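Local coordinates for protein alginate lyase (Paenibacillus sp. FPU-7, PDB 6KFN) that probably depolymerises alginate by beta-elimination, as an alginate lyase built on a right-handed parallel beta-helix, at residues A[130-139]-A[173-181]; A[194-205]-A[223-234]. All coordinates share one frame; numbering follows the deposited sequence. Where two conformers were deposited one is given.

Interaction 1 of 2, residues A[130-139]-A[173-181]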
loop_
_atom_site.group_PDB
_atom_site.type_symbol
_atom_site.label_atom_id
_atom_site.label_comp_id
_atom_site.label_asym_id
_atom_site.label_seq_id
_atom_site.Cartn_x
_atom_site.Cartn_y
_atom_site.Cartn_z
ATOM N N ILE A 130 -1.928 -0.259 -7.288
ATOM C CA ILE A 130 -0.512 0.039 -7.209
ATOM C C ILE A 130 0.236 -1.186 -7.701
ATOM O O ILE A 130 0.029 -2.299 -7.209
ATOM C CB ILE A 130 -0.056 0.525 -5.821
ATOM C CG1 ILE A 130 1.439 0.853 -5.860
ATOM C CG2 ILE A 130 -0.409 -0.430 -4.695
ATOM C CD1 ILE A 130 1.936 1.669 -4.689
ATOM N N ARG A 131 1.106 -0.973 -8.700
ATOM C CA ARG A 131 1.818 -2.056 -9.324
ATOM C C ARG A 131 3.272 -1.671 -9.550
ATOM O O ARG A 131 3.621 -0.492 -9.681
ATOM C CB ARG A 131 1.153 -2.499 -10.612
ATOM C CG ARG A 131 1.149 -1.497 -11.707
ATOM C CD ARG A 131 0.933 -2.184 -13.045
ATOM N NE ARG A 131 -0.470 -2.288 -13.338
ATOM C CZ ARG A 131 -1.165 -1.299 -13.867
ATOM N NH1 ARG A 131 -0.587 -0.158 -14.121
ATOM N NH2 ARG A 131 -2.441 -1.454 -14.101
ATOM N N ASN A 132 4.123 -2.684 -9.621
ATOM C CA ASN A 132 5.500 -2.509 -10.096
ATOM C C ASN A 132 6.199 -1.377 -9.331
ATOM O O ASN A 132 6.813 -0.494 -9.916
ATOM C CB ASN A 132 5.540 -2.226 -11.598
ATOM C CG ASN A 132 4.827 -3.262 -12.400
ATOM O OD1 ASN A 132 4.853 -4.444 -12.055
ATOM N ND2 ASN A 132 4.178 -2.837 -13.486
ATOM N N SER A 133 6.086 -1.420 -8.003
ATOM C CA SER A 133 6.563 -0.356 -7.141
ATOM C C SER A 133 7.316 -0.962 -5.961
ATOM O O SER A 133 7.162 -2.133 -5.666
ATOM C CB SER A 133 5.375 0.496 -6.629
ATOM O OG SER A 133 4.741 1.194 -7.707
ATOM N N HIS A 134 8.099 -0.125 -5.275
ATOM C CA HIS A 134 8.869 -0.531 -4.098
ATOM C C HIS A 134 8.595 0.459 -2.992
ATOM O O HIS A 134 8.812 1.665 -3.175
ATOM C CB HIS A 134 10.359 -0.567 -4.431
ATOM C CG HIS A 134 11.235 -1.093 -3.318
ATOM N ND1 HIS A 134 12.596 -0.897 -3.326
ATOM C CD2 HIS A 134 10.965 -1.793 -2.199
ATOM C CE1 HIS A 134 13.117 -1.481 -2.259
ATOM N NE2 HIS A 134 12.147 -2.024 -1.551
ATOM N N ILE A 135 8.148 -0.049 -1.830
ATOM C CA ILE A 135 7.900 0.736 -0.649
ATOM C C ILE A 135 8.844 0.227 0.435
ATOM O O ILE A 135 8.870 -0.977 0.707
ATOM C CB ILE A 135 6.435 0.604 -0.172
ATOM C CG1 ILE A 135 5.467 1.059 -1.265
ATOM C CG2 ILE A 135 6.220 1.343 1.122
ATOM C CD1 ILE A 135 4.032 0.631 -1.037
ATOM N N TYR A 136 9.615 1.129 1.052
ATOM C CA TYR A 136 10.564 0.719 2.078
ATOM C C TYR A 136 10.771 1.881 3.035
ATOM O O TYR A 136 10.407 3.020 2.750
ATOM C CB TYR A 136 11.878 0.191 1.436
ATOM C CG TYR A 136 12.651 1.179 0.604
ATOM C CD1 TYR A 136 12.325 1.406 -0.731
ATOM C CD2 TYR A 136 13.755 1.836 1.121
ATOM C CE1 TYR A 136 13.067 2.282 -1.513
ATOM C CE2 TYR A 136 14.498 2.707 0.354
ATOM C CZ TYR A 136 14.171 2.933 -0.964
ATOM O OH TYR A 136 14.932 3.794 -1.706
ATOM N N ASN A 137 11.361 1.598 4.205
ATOM C CA ASN A 137 11.713 2.650 5.166
ATOM C C ASN A 137 10.504 3.526 5.519
ATOM O O ASN A 137 10.471 4.732 5.263
ATOM C CB ASN A 137 12.876 3.513 4.663
ATOM C CG ASN A 137 14.148 2.780 4.648
ATOM O OD1 ASN A 137 14.239 1.626 5.008
ATOM N ND2 ASN A 137 15.181 3.456 4.121
ATOM N N THR A 138 9.526 2.883 6.162
ATOM C CA THR A 138 8.323 3.549 6.680
ATOM C C THR A 138 8.305 3.449 8.191
ATOM O O THR A 138 9.049 2.670 8.790
ATOM C CB THR A 138 7.055 2.921 6.098
ATOM O OG1 THR A 138 7.034 1.542 6.451
ATOM C CG2 THR A 138 6.996 3.018 4.578
ATOM N N GLY A 139 7.436 4.219 8.843
ATOM C CA GLY A 139 7.394 4.213 10.283
ATOM C C GLY A 139 8.575 4.864 10.950
ATOM O O GLY A 139 8.867 4.551 12.123
ATOM N N VAL A 173 4.443 -5.674 -6.328
ATOM C CA VAL A 173 5.083 -4.688 -5.465
ATOM C C VAL A 173 6.110 -5.369 -4.578
ATOM O O VAL A 173 5.903 -6.475 -4.112
ATOM C CB VAL A 173 4.005 -3.908 -4.649
ATOM C CG1 VAL A 173 4.546 -2.849 -3.682
ATOM C CG2 VAL A 173 3.030 -3.211 -5.622
ATOM N N ARG A 174 7.186 -4.667 -4.304
ATOM C CA ARG A 174 8.171 -5.072 -3.314
ATOM C C ARG A 174 7.987 -4.187 -2.099
ATOM O O ARG A 174 7.952 -2.970 -2.224
ATOM C CB ARG A 174 9.579 -4.870 -3.861
ATOM C CG ARG A 174 10.662 -5.502 -3.008
ATOM C CD ARG A 174 12.014 -5.278 -3.702
ATOM N NE ARG A 174 12.165 -6.245 -4.773
ATOM C CZ ARG A 174 12.549 -7.510 -4.603
ATOM N NH1 ARG A 174 12.886 -7.973 -3.405
ATOM N NH2 ARG A 174 12.591 -8.332 -5.639
ATOM N N ILE A 175 7.842 -4.800 -0.938
ATOM C CA ILE A 175 7.626 -4.075 0.297
ATOM C C ILE A 175 8.714 -4.501 1.276
ATOM O O ILE A 175 8.970 -5.698 1.431
ATOM C CB ILE A 175 6.215 -4.247 0.880
ATOM C CG1 ILE A 175 5.177 -4.013 -0.214
ATOM C CG2 ILE A 175 6.012 -3.323 2.062
ATOM C CD1 ILE A 175 3.748 -4.301 0.205
ATOM N N GLY A 176 9.339 -3.519 1.925
ATOM C CA GLY A 176 10.479 -3.755 2.784
ATOM C C GLY A 176 11.772 -3.575 2.026
ATOM O O GLY A 176 11.772 -3.437 0.797
ATOM N N PRO A 177 12.900 -3.593 2.716
ATOM C CA PRO A 177 13.029 -3.684 4.171
ATOM C C PRO A 177 12.665 -2.334 4.817
ATOM O O PRO A 177 12.310 -1.365 4.162
ATOM C CB PRO A 177 14.490 -4.045 4.353
ATOM C CG PRO A 177 15.179 -3.238 3.260
ATOM C CD PRO A 177 14.215 -3.341 2.075
ATOM N N GLY A 178 12.778 -2.293 6.152
ATOM C CA GLY A 178 12.567 -1.044 6.859
ATOM C C GLY A 178 11.140 -0.576 6.950
ATOM O O GLY A 178 10.906 0.566 7.331
ATOM N N VAL A 179 10.182 -1.443 6.601
ATOM C CA VAL A 179 8.773 -1.164 6.834
ATOM C C VAL A 179 8.462 -1.642 8.240
ATOM O O VAL A 179 8.598 -2.818 8.588
ATOM C CB VAL A 179 7.920 -1.827 5.739
ATOM C CG1 VAL A 179 6.445 -1.795 6.111
ATOM C CG2 VAL A 179 8.184 -1.125 4.423
ATOM N N ALA A 180 8.103 -0.683 9.114
ATOM C CA ALA A 180 8.082 -0.934 10.538
ATOM C C ALA A 180 6.839 -1.692 11.002
ATOM O O ALA A 180 6.904 -2.394 12.028
ATOM C CB ALA A 180 8.156 0.381 11.321
ATOM N N ALA A 181 5.701 -1.522 10.346
ATOM C CA ALA A 181 4.493 -2.243 10.688
ATOM C C ALA A 181 4.228 -3.298 9.616
ATOM O O ALA A 181 5.155 -3.739 8.947
ATOM C CB ALA A 181 3.328 -1.278 10.963
#
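His134 reaches across to the next strand with its imidazole. CB leaves the sheet on the same face as Arg174. With CG anti to the backbone N (chi1 -175°), the ring is swung along the neighbouring chain: CG passes Arg174 O at 3.9 Å, and CD2 comes within 3.2 Å of the same oxygen. NE2, at the tip, donates to Gly176 O over 2.8 Å, and the acceptor lies only 1° out of the ring plane, which fixes the ring's rotation; CE1 flanks that oxygen at 3.9 Å. A carbonyl acceptor here implies that NE2 is the protonated nitrogen. One ring face takes a CH-pi contact from Arg174 CD, 4.0 Å from the centroid; the opposite face is met by CD1 of Tyr136, whose hydroxyl binds Glu110. A leucine in place of His134 would probably leave Gly176 O without this side-chain donor and deprive Arg174 CD of its aromatic surface.

The backbones run parallel, His134 beside Arg174 and Ile135 beside Ile175, as expected for successive coils of a right-handed beta-helix. Three bonds carry the pairing: Arg174 N to Ser133 O, Ile135 N to Arg174 O and Gly176 N to Ile135 O. On the inward face, Ile135 and Ile175 both pack on Ile149 of another strand of the coil.

Past the strands the pairing continues through a loop with a cis peptide before Pro177. Asn137 N donates to Pro177 O at 3.1 Å, and Thr138 N to Gly178 O. A side chain at Gly178 would collide with Asn137 OD1, part of an amide whose ND2 is hydrogen-bonded to Asp113. Val179 lies alongside Thr138, its CG1 3.4 Å from Thr138 OG1, and that hydroxyl is hydrogen-bonded to Gly146.

Interaction 2 of 2, residues A[194-205]-A[223-234]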
loop_
_atom_site.group_PDB
_atom_site.type_symbol
_atom_site.label_atom_id
_atom_site.label_comp_id
_atom_site.label_asym_id
_atom_site.label_seq_id
_atom_site.Cartn_x
_atom_site.Cartn_y
_atom_site.Cartn_z
ATOM N N ILE A 194 -6.986 -7.198 -3.402
ATOM C CA ILE A 194 -6.137 -8.209 -4.023
ATOM C C ILE A 194 -4.685 -7.848 -3.750
ATOM O O ILE A 194 -4.271 -6.713 -3.985
ATOM C CB ILE A 194 -6.391 -8.294 -5.546
ATOM C CG1 ILE A 194 -7.833 -8.653 -5.843
ATOM C CG2 ILE A 194 -5.378 -9.281 -6.199
ATOM C CD1 ILE A 194 -8.174 -8.747 -7.304
ATOM N N VAL A 195 -3.905 -8.845 -3.294
ATOM C CA VAL A 195 -2.459 -8.711 -3.157
ATOM C C VAL A 195 -1.858 -9.864 -3.963
ATOM O O VAL A 195 -2.073 -11.028 -3.605
ATOM C CB VAL A 195 -1.991 -8.821 -1.707
ATOM C CG1 VAL A 195 -0.477 -8.660 -1.658
ATOM C CG2 VAL A 195 -2.701 -7.766 -0.835
ATOM N N GLU A 196 -1.145 -9.541 -5.034
ATOM C CA GLU A 196 -0.675 -10.590 -5.941
ATOM C C GLU A 196 0.732 -10.301 -6.399
ATOM O O GLU A 196 1.146 -9.142 -6.573
ATOM C CB GLU A 196 -1.591 -10.745 -7.181
ATOM C CG GLU A 196 -1.613 -9.487 -8.051
ATOM C CD GLU A 196 -2.439 -9.626 -9.317
ATOM O OE1 GLU A 196 -3.277 -10.560 -9.369
ATOM O OE2 GLU A 196 -2.279 -8.764 -10.221
ATOM N N ASN A 197 1.480 -11.374 -6.659
ATOM C CA ASN A 197 2.759 -11.303 -7.364
ATOM C C ASN A 197 3.771 -10.382 -6.683
ATOM O O ASN A 197 4.622 -9.795 -7.368
ATOM C CB ASN A 197 2.569 -10.896 -8.829
ATOM C CG ASN A 197 1.555 -11.749 -9.536
ATOM O OD1 ASN A 197 1.452 -12.908 -9.312
ATOM N ND2 ASN A 197 0.809 -11.133 -10.444
ATOM N N SER A 198 3.685 -10.256 -5.373
ATOM C CA SER A 198 4.464 -9.295 -4.622
ATOM C C SER A 198 5.528 -10.013 -3.776
ATOM O O SER A 198 5.497 -11.228 -3.611
ATOM C CB SER A 198 3.538 -8.408 -3.791
ATOM O OG SER A 198 2.734 -7.595 -4.665
ATOM N N VAL A 199 6.479 -9.219 -3.272
ATOM C CA VAL A 199 7.611 -9.742 -2.523
ATOM C C VAL A 199 7.744 -8.934 -1.243
ATOM O O VAL A 199 7.828 -7.701 -1.288
ATOM C CB VAL A 199 8.921 -9.704 -3.325
ATOM C CG1 VAL A 199 10.074 -10.280 -2.476
ATOM C CG2 VAL A 199 8.770 -10.471 -4.622
ATOM N N PHE A 200 7.789 -9.637 -0.113
ATOM C CA PHE A 200 7.837 -9.034 1.214
ATOM C C PHE A 200 9.200 -9.314 1.840
ATOM O O PHE A 200 9.529 -10.460 2.141
ATOM C CB PHE A 200 6.730 -9.608 2.092
ATOM C CG PHE A 200 5.376 -9.610 1.428
ATOM C CD1 PHE A 200 4.890 -8.477 0.767
ATOM C CD2 PHE A 200 4.604 -10.761 1.403
ATOM C CE1 PHE A 200 3.668 -8.522 0.096
ATOM C CE2 PHE A 200 3.374 -10.795 0.759
ATOM C CZ PHE A 200 2.905 -9.682 0.094
ATOM N N ASN A 201 9.984 -8.255 2.053
ATOM C CA ASN A 201 11.259 -8.343 2.769
ATOM C C ASN A 201 10.975 -7.931 4.202
ATOM O O ASN A 201 10.829 -6.749 4.517
ATOM C CB ASN A 201 12.301 -7.440 2.119
ATOM C CG ASN A 201 13.629 -7.482 2.851
ATOM O OD1 ASN A 201 13.688 -7.921 4.009
ATOM N ND2 ASN A 201 14.661 -7.012 2.207
ATOM N N GLY A 202 10.831 -8.925 5.074
ATOM C CA GLY A 202 10.413 -8.699 6.444
ATOM C C GLY A 202 11.415 -8.033 7.360
ATOM O O GLY A 202 11.048 -7.675 8.485
ATOM N N THR A 203 12.662 -7.870 6.917
ATOM C CA THR A 203 13.625 -7.157 7.749
ATOM C C THR A 203 13.064 -5.774 8.079
ATOM O O THR A 203 12.618 -5.063 7.177
ATOM C CB THR A 203 14.965 -7.079 7.015
ATOM O OG1 THR A 203 15.409 -8.409 6.743
ATOM C CG2 THR A 203 15.995 -6.295 7.813
ATOM N N GLY A 204 13.079 -5.423 9.352
ATOM C CA GLY A 204 12.600 -4.143 9.814
ATOM C C GLY A 204 11.190 -4.109 10.376
ATOM O O GLY A 204 10.844 -3.135 11.057
ATOM N N ILE A 205 10.357 -5.151 10.167
ATOM C CA ILE A 205 9.064 -5.174 10.869
ATOM C C ILE A 205 9.381 -5.186 12.366
ATOM O O ILE A 205 10.225 -5.950 12.843
ATOM C CB ILE A 205 8.198 -6.367 10.438
ATOM C CG1 ILE A 205 7.768 -6.186 8.972
ATOM C CG2 ILE A 205 6.995 -6.499 11.365
ATOM C CD1 ILE A 205 6.865 -7.302 8.446
ATOM N N VAL A 223 -7.942 -11.451 -1.494
ATOM C CA VAL A 223 -7.284 -12.486 -2.273
ATOM C C VAL A 223 -5.793 -12.216 -2.213
ATOM O O VAL A 223 -5.333 -11.204 -2.725
ATOM C CB VAL A 223 -7.793 -12.520 -3.718
ATOM C CG1 VAL A 223 -7.024 -13.544 -4.534
ATOM C CG2 VAL A 223 -9.290 -12.830 -3.743
ATOM N N ILE A 224 -5.063 -13.142 -1.598
ATOM C CA ILE A 224 -3.638 -13.043 -1.352
ATOM C C ILE A 224 -3.017 -14.184 -2.164
ATOM O O ILE A 224 -3.075 -15.344 -1.720
ATOM C CB ILE A 224 -3.315 -13.151 0.147
ATOM C CG1 ILE A 224 -4.204 -12.211 0.987
ATOM C CG2 ILE A 224 -1.827 -13.031 0.381
ATOM C CD1 ILE A 224 -4.098 -10.747 0.686
ATOM N N ARG A 225 -2.492 -13.881 -3.339
ATOM C CA ARG A 225 -2.088 -14.920 -4.268
ATOM C C ARG A 225 -0.702 -14.685 -4.863
ATOM O O ARG A 225 -0.334 -13.596 -5.276
ATOM C CB ARG A 225 -3.124 -15.085 -5.413
ATOM C CG ARG A 225 -3.338 -13.893 -6.268
ATOM C CD ARG A 225 -4.405 -14.148 -7.316
ATOM N NE ARG A 225 -4.686 -12.958 -8.128
ATOM C CZ ARG A 225 -5.858 -12.626 -8.608
ATOM N NH1 ARG A 225 -6.920 -13.385 -8.397
ATOM N NH2 ARG A 225 -5.964 -11.511 -9.285
ATOM N N ASN A 226 0.066 -15.777 -4.921
ATOM C CA ASN A 226 1.302 -15.798 -5.704
ATOM C C ASN A 226 2.322 -14.776 -5.203
ATOM O O ASN A 226 3.075 -14.205 -6.007
ATOM C CB ASN A 226 1.006 -15.631 -7.193
ATOM C CG ASN A 226 -0.003 -16.663 -7.640
ATOM O OD1 ASN A 226 0.009 -17.814 -7.187
ATOM N ND2 ASN A 226 -1.020 -16.215 -8.397
ATOM N N ASN A 227 2.406 -14.602 -3.895
ATOM C CA ASN A 227 3.375 -13.706 -3.266
ATOM C C ASN A 227 4.505 -14.527 -2.643
ATOM O O ASN A 227 4.343 -15.706 -2.368
ATOM C CB ASN A 227 2.723 -12.863 -2.192
ATOM C CG ASN A 227 1.541 -12.079 -2.741
ATOM O OD1 ASN A 227 1.698 -11.164 -3.530
ATOM N ND2 ASN A 227 0.329 -12.446 -2.310
ATOM N N ILE A 228 5.622 -13.851 -2.388
ATOM C CA ILE A 228 6.772 -14.446 -1.709
ATOM C C ILE A 228 7.098 -13.595 -0.489
ATOM O O ILE A 228 7.243 -12.373 -0.616
ATOM C CB ILE A 228 8.013 -14.510 -2.637
ATOM C CG1 ILE A 228 7.708 -15.335 -3.875
ATOM C CG2 ILE A 228 9.202 -15.078 -1.853
ATOM C CD1 ILE A 228 8.789 -15.216 -4.971
ATOM N N GLY A 229 7.205 -14.237 0.675
ATOM C CA GLY A 229 7.586 -13.531 1.890
ATOM C C GLY A 229 8.846 -14.094 2.520
ATOM O O GLY A 229 8.987 -15.308 2.657
ATOM N N TYR A 230 9.739 -13.176 2.904
ATOM C CA TYR A 230 11.006 -13.515 3.541
ATOM C C TYR A 230 11.010 -12.966 4.959
ATOM O O TYR A 230 11.071 -11.745 5.168
ATOM C CB TYR A 230 12.182 -12.890 2.762
ATOM C CG TYR A 230 12.320 -13.385 1.361
ATOM C CD1 TYR A 230 12.866 -14.625 1.095
ATOM C CD2 TYR A 230 11.940 -12.620 0.272
ATOM C CE1 TYR A 230 13.032 -15.091 -0.191
ATOM C CE2 TYR A 230 12.119 -13.052 -1.026
ATOM C CZ TYR A 230 12.685 -14.301 -1.260
ATOM O OH TYR A 230 12.869 -14.792 -2.529
ATOM N N ARG A 231 10.980 -13.841 5.950
ATOM C CA ARG A 231 11.083 -13.397 7.346
ATOM C C ARG A 231 12.496 -12.896 7.684
ATOM O O ARG A 231 12.660 -12.035 8.536
ATOM C CB ARG A 231 10.636 -14.527 8.258
ATOM C CG ARG A 231 10.707 -14.218 9.749
ATOM C CD ARG A 231 9.989 -15.322 10.518
ATOM N NE ARG A 231 10.105 -15.243 11.971
ATOM C CZ ARG A 231 11.135 -15.689 12.683
ATOM N NH1 ARG A 231 12.199 -16.181 12.093
ATOM N NH2 ARG A 231 11.083 -15.661 14.015
ATOM N N ASN A 232 13.509 -13.482 7.017
ATOM C CA ASN A 232 14.893 -13.049 7.182
ATOM C C ASN A 232 15.354 -13.100 8.644
ATOM O O ASN A 232 16.170 -12.281 9.081
ATOM C CB ASN A 232 15.159 -11.692 6.559
ATOM C CG ASN A 232 15.125 -11.726 5.059
ATOM O OD1 ASN A 232 15.339 -12.745 4.408
ATOM N ND2 ASN A 232 14.840 -10.558 4.479
ATOM N N GLY A 233 14.844 -14.077 9.389
ATOM C CA GLY A 233 15.272 -14.228 10.768
ATOM C C GLY A 233 14.723 -13.199 11.735
ATOM O O GLY A 233 15.161 -13.163 12.891
ATOM N N ASN A 234 13.781 -12.367 11.312
ATOM C CA ASN A 234 13.259 -11.296 12.146
ATOM C C ASN A 234 12.252 -11.866 13.147
ATOM O O ASN A 234 11.118 -12.186 12.801
ATOM C CB ASN A 234 12.627 -10.235 11.267
ATOM C CG ASN A 234 12.084 -9.066 12.064
ATOM O OD1 ASN A 234 12.182 -9.012 13.290
ATOM N ND2 ASN A 234 11.501 -8.111 11.365
HETATM O O HOH W 1 -1.464 -13.624 -9.419
HETATM O O HOH W 2 5.788 -12.967 -5.961
HETATM O O HOH W 3 16.305 -9.560 9.100
#
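The Arg225 guanidinium has Ile194 CG2 over one face and Glu196 OE1 at its edge. NE and NH2 both donate to that one oxygen, the NH2 bond being 2.9 Å long, a side-on salt bridge with carboxylate and guanidinium planes 39° apart; OE2 turns to Ser171. Val199 CG1 meets the edge of the Tyr230 ring, 3.7 Å from CE2, while Val195 CG1 lies at the edge of the Phe200 ring.

The Asn227 amide spans the bend between two strand pairs: ND2 donates to Val195 O from above the carbonyl plane, and Ser198 N meets a lone pair of OD1 at 2.9 Å. Its CB packs against Phe200 CE2. Asn234 has its CG turned opposite the backbone N, which carries the amide back across the turns, where ND2 spends both hydrogens, on Gly202 O and, at 2.9 Å, on a lone pair of Ile205 O.

Strands 194-196 and 223-225 run 2° from parallel, 199-201 and 228-230 6°, consistent with consecutive coils of the beta-helix. The inward side chains Val195 and Phe200 rest on Ile184 of strand 184-186, and Ile224 on Ile186 of the same strand. Strand 169-171 adjoins 194-196 on the preceding coil; strand 254-257 follows, reached by Ile224 through Phe256 and by Arg225 through Thr257.

In the fold
Following the chain from the N terminus, segment 130-139 leads into an excursion of 33 residues, including strands 149-151 and 169-171, before 173-181 returns beside it and interaction 1 closes that loop. Interaction 2 opens only afterwards: 17 residues, including strand 215-217, separate 194-205 from 223-234. The two loops therefore neither nest nor cross but follow in series, with centres about 10 Å apart. Strand 174-175 joins them, being the neighbour of 199-201: Ile175 N lies 2.9 Å from Val199 O, a probable hydrogen bond. Together the contacts tie four successive passes of the beta-helix wall, and Pro177 CB packs on Thr203 O where they adjoin beyond their strands.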